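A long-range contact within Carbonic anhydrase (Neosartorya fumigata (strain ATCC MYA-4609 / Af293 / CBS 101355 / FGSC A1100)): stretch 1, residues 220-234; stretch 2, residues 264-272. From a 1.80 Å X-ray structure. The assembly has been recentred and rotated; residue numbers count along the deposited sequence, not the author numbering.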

# COMPACT_ATOMS: atom_id res chain seq x y z
N VAL A 220 23.15 -4.42 -14.56
CA VAL A 220 21.71 -4.83 -14.61
C VAL A 220 21.62 -6.25 -14.08
O VAL A 220 20.74 -6.52 -13.29
CB VAL A 220 21.10 -4.68 -16.01
CG1 VAL A 220 19.77 -5.41 -16.13
CG2 VAL A 220 20.95 -3.22 -16.40
N VAL A 221 22.55 -7.14 -14.45
CA VAL A 221 22.56 -8.53 -13.92
C VAL A 221 22.89 -8.49 -12.44
O VAL A 221 22.21 -9.20 -11.70
CB VAL A 221 23.54 -9.42 -14.70
CG1 VAL A 221 23.82 -10.74 -14.00
CG2 VAL A 221 23.02 -9.66 -16.11
N ARG A 222 23.90 -7.74 -12.01
CA ARG A 222 24.37 -7.74 -10.60
C ARG A 222 23.23 -7.23 -9.73
O ARG A 222 22.94 -7.85 -8.71
CB ARG A 222 25.61 -6.88 -10.40
CG ARG A 222 26.16 -6.89 -8.97
CD ARG A 222 26.52 -8.26 -8.43
NE ARG A 222 27.58 -8.81 -9.27
CZ ARG A 222 28.88 -8.46 -9.24
NH1 ARG A 222 29.34 -7.57 -8.37
NH2 ARG A 222 29.72 -9.02 -10.09
N LEU A 223 22.61 -6.14 -10.13
CA LEU A 223 21.51 -5.56 -9.31
C LEU A 223 20.33 -6.53 -9.31
O LEU A 223 19.66 -6.63 -8.27
CB LEU A 223 21.14 -4.18 -9.86
CG LEU A 223 20.08 -3.44 -9.03
CD1 LEU A 223 20.44 -3.38 -7.56
CD2 LEU A 223 19.86 -2.05 -9.57
N ALA A 224 20.05 -7.22 -10.41
CA ALA A 224 18.98 -8.25 -10.48
C ALA A 224 19.27 -9.34 -9.45
O ALA A 224 18.38 -9.78 -8.78
CB ALA A 224 18.86 -8.80 -11.88
N GLU A 225 20.53 -9.79 -9.34
CA GLU A 225 20.94 -10.82 -8.35
C GLU A 225 20.80 -10.27 -6.93
O GLU A 225 20.31 -11.01 -6.07
CB GLU A 225 22.40 -11.25 -8.55
CG GLU A 225 22.62 -11.90 -9.89
CD GLU A 225 24.07 -12.22 -10.22
OE1 GLU A 225 24.96 -11.57 -9.64
OE2 GLU A 225 24.29 -13.08 -11.09
N LEU A 226 21.28 -9.05 -6.68
CA LEU A 226 21.20 -8.42 -5.34
C LEU A 226 19.72 -8.28 -4.95
O LEU A 226 19.38 -8.53 -3.80
CB LEU A 226 21.91 -7.07 -5.36
CG LEU A 226 23.44 -7.13 -5.43
CD1 LEU A 226 23.94 -5.74 -5.70
CD2 LEU A 226 24.03 -7.72 -4.16
N ASN A 227 18.86 -8.00 -5.93
CA ASN A 227 17.39 -7.85 -5.70
C ASN A 227 16.78 -9.19 -5.31
O ASN A 227 15.92 -9.24 -4.38
CB ASN A 227 16.73 -7.22 -6.92
CG ASN A 227 15.26 -7.00 -6.71
OD1 ASN A 227 14.88 -6.45 -5.67
ND2 ASN A 227 14.45 -7.46 -7.66
N VAL A 228 17.17 -10.29 -5.98
CA VAL A 228 16.65 -11.64 -5.63
C VAL A 228 17.11 -11.94 -4.21
O VAL A 228 16.31 -12.41 -3.41
CB VAL A 228 17.12 -12.71 -6.64
CG1 VAL A 228 16.81 -14.11 -6.12
CG2 VAL A 228 16.49 -12.49 -8.03
N LYS A 229 18.37 -11.68 -3.88
CA LYS A 229 18.88 -12.05 -2.53
C LYS A 229 18.17 -11.24 -1.45
O LYS A 229 17.83 -11.79 -0.41
CB LYS A 229 20.40 -11.87 -2.52
CG LYS A 229 21.15 -12.95 -3.28
CD LYS A 229 22.60 -12.57 -3.54
CE LYS A 229 23.35 -13.61 -4.36
NZ LYS A 229 24.67 -13.10 -4.80
N GLU A 230 17.96 -9.95 -1.68
CA GLU A 230 17.26 -9.05 -0.74
C GLU A 230 15.80 -9.51 -0.62
O GLU A 230 15.25 -9.48 0.52
CB GLU A 230 17.37 -7.59 -1.20
CG GLU A 230 16.97 -6.60 -0.11
CD GLU A 230 17.85 -6.64 1.14
OE1 GLU A 230 19.02 -7.11 1.01
OE2 GLU A 230 17.37 -6.20 2.22
N GLY A 231 15.19 -9.97 -1.71
CA GLY A 231 13.81 -10.48 -1.68
C GLY A 231 13.72 -11.72 -0.83
O GLY A 231 12.75 -11.88 -0.12
N LEU A 232 14.72 -12.61 -0.87
CA LEU A 232 14.71 -13.85 -0.05
C LEU A 232 14.81 -13.46 1.43
O LEU A 232 14.18 -14.11 2.25
CB LEU A 232 15.87 -14.77 -0.45
CG LEU A 232 15.77 -15.45 -1.81
CD1 LEU A 232 17.09 -16.12 -2.16
CD2 LEU A 232 14.64 -16.45 -1.88
N LYS A 233 15.57 -12.42 1.74
CA LYS A 233 15.69 -11.90 3.12
C LYS A 233 14.32 -11.36 3.54
O LYS A 233 13.82 -11.77 4.58
CB LYS A 233 16.84 -10.91 3.21
CG LYS A 233 16.97 -10.22 4.56
CD LYS A 233 18.24 -9.40 4.67
CE LYS A 233 18.39 -8.73 6.01
NZ LYS A 233 19.61 -7.91 6.06
N ALA A 234 13.70 -10.52 2.71
CA ALA A 234 12.37 -9.93 3.01
C ALA A 234 11.35 -11.05 3.19
O ALA A 234 10.49 -10.95 4.06
CB ALA A 234 11.98 -8.98 1.91
N LEU A 264 17.38 -21.24 -16.45
CA LEU A 264 17.44 -20.80 -15.04
C LEU A 264 18.79 -21.18 -14.44
O LEU A 264 19.25 -22.34 -14.69
CB LEU A 264 16.31 -21.47 -14.28
CG LEU A 264 14.90 -21.02 -14.69
CD1 LEU A 264 13.87 -22.01 -14.16
CD2 LEU A 264 14.63 -19.61 -14.17
N ARG A 265 19.39 -20.26 -13.69
CA ARG A 265 20.57 -20.56 -12.83
C ARG A 265 20.25 -20.24 -11.37
O ARG A 265 19.51 -19.25 -11.07
CB ARG A 265 21.84 -19.87 -13.31
CG ARG A 265 21.76 -18.37 -13.36
CD ARG A 265 23.04 -17.81 -13.94
NE ARG A 265 23.03 -16.36 -14.09
CZ ARG A 265 23.35 -15.48 -13.13
NH1 ARG A 265 23.68 -15.90 -11.92
NH2 ARG A 265 23.32 -14.19 -13.39
N GLN A 266 20.73 -21.11 -10.46
CA GLN A 266 20.59 -20.91 -9.00
C GLN A 266 21.59 -19.85 -8.52
O GLN A 266 22.75 -19.86 -8.98
CB GLN A 266 20.77 -22.20 -8.21
CG GLN A 266 19.68 -23.20 -8.47
CD GLN A 266 19.75 -24.35 -7.51
OE1 GLN A 266 19.35 -24.27 -6.35
NE2 GLN A 266 20.27 -25.44 -8.03
N LEU A 267 21.15 -18.97 -7.63
CA LEU A 267 22.05 -18.07 -6.87
C LEU A 267 22.46 -18.75 -5.57
O LEU A 267 21.57 -19.43 -4.95
CB LEU A 267 21.32 -16.76 -6.59
CG LEU A 267 20.88 -16.02 -7.84
CD1 LEU A 267 20.19 -14.73 -7.48
CD2 LEU A 267 22.06 -15.78 -8.77
N ASP A 268 23.73 -18.57 -5.19
CA ASP A 268 24.31 -19.07 -3.91
C ASP A 268 23.48 -18.58 -2.73
O ASP A 268 23.10 -19.41 -1.87
CB ASP A 268 25.76 -18.60 -3.74
CG ASP A 268 26.70 -19.18 -4.79
OD1 ASP A 268 26.55 -20.38 -5.11
OD2 ASP A 268 27.56 -18.42 -5.28
N ALA A 269 23.22 -17.28 -2.67
CA ALA A 269 22.23 -16.69 -1.74
C ALA A 269 22.47 -17.25 -0.32
O ALA A 269 21.49 -17.58 0.39
CB ALA A 269 20.84 -16.97 -2.26
N ALA A 270 23.75 -17.37 0.08
CA ALA A 270 24.18 -17.83 1.42
C ALA A 270 23.88 -16.73 2.45
O ALA A 270 24.05 -15.53 2.14
CB ALA A 270 25.64 -18.20 1.39
N GLU A 271 23.41 -17.14 3.63
CA GLU A 271 23.42 -16.33 4.87
C GLU A 271 24.00 -17.22 5.98
O GLU A 271 23.65 -18.39 6.09
CB GLU A 271 22.00 -15.87 5.25
CG GLU A 271 21.61 -14.49 4.72
CD GLU A 271 20.31 -13.94 5.29
OE1 GLU A 271 20.27 -12.78 5.70
OE2 GLU A 271 19.32 -14.67 5.31
N PRO A 272 24.89 -16.69 6.85
CA PRO A 272 25.26 -17.41 8.07
C PRO A 272 23.99 -17.90 8.79
O PRO A 272 23.00 -17.19 8.80
CB PRO A 272 26.03 -16.37 8.90
CG PRO A 272 26.54 -15.37 7.87
CD PRO A 272 25.53 -15.37 6.74

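The contact sets one face of a helix, 220-234, against a segment that begins as a strand at Leu264 and gives way to loop. The two run in the same sense: Glu225 lies nearest Leu267, Lys229 nearest Ala269 and Lys233 nearest Glu271, so one helical turn is matched by two residues of the other stretch. The CA atoms of Lys229 and Ala269 come within 5.8 Å, against 7.5 Å for those of Glu225 and Leu267 and 9.1 Å for those of Lys233 and Glu271. The small alanine therefore sits where the backbones are closest.

Leu267 has the largest covered area of any residue here, 81 Å². Its CA-to-CB bond points toward the helix, and with chi1 m and chi2 t the side chain reaches the surface formed by Glu225, Val228 and Lys229. Leu267 CD1 packs 3.7 Å from Val228 CG1, an apolar contact with a buried valine, and lies 4.0 Å from the backbone O of Glu225. Leu267 CD2 is 4.1 Å from Glu225 CG, so the aliphatic part of an acidic side chain serves as packing surface while its carboxylate is held by Arg265. One leucine thus spans positions i, i+3 and i+4 of the helix, the spacing that brings residues to a common face.

Ala269 comes next, with 52 Å² covered. Ala269 CB meets Leu232 CD1 at 3.8 Å, a second apolar pair one helical turn after that of Val228 with Leu267. The phi/psi of 47/42 places this residue in the left-handed region, a backbone turn in the loop just where it nears the helix. High B-factors at Ala269 and at its neighbours Asp268 and Ala270 advise against reading too much into the fine geometry.

Lys229 covers almost as much, 51 Å², and does so with its methylenes. The chain is extended, chi2 through chi4 all t, and passes across the loop: Lys229 CG is 4.2 Å from Ala269 CB, Lys229 CE is 4.0 Å from the backbone N of Ala269, and Lys229 CE is 4.4 Å from Leu267 CB. No hydrogen bond or salt bridge across the contact involves its NZ. Lys233 has a similarly extended chain, but its approach to the loop, Lys233 CD to Glu271 OE1 at 4.1 Å, is loose.

The polar clasp lies at Arg265, in the strand. Arg265 points its CA-to-CB bond sideways, yet its long side chain brings the guanidinium back to the helix. Both terminal nitrogens donate to one carboxylate oxygen of Glu225: Arg265 NH2 to Glu225 OE2 at 2.7 Å with an angle of 153°, and Arg265 NH1 to Glu225 OE2 at 3.0 Å with a more bent 137°. This salt bridge is forked onto a single oxygen, which approaches the edge of the guanidinium near its plane. Val221 CG1, 3.5 Å from Arg265 NH2, flanks the same edge one turn earlier. The other oxygen, Glu225 OE1, makes a long salt bridge of 3.8 Å to Arg222 NE within the helix.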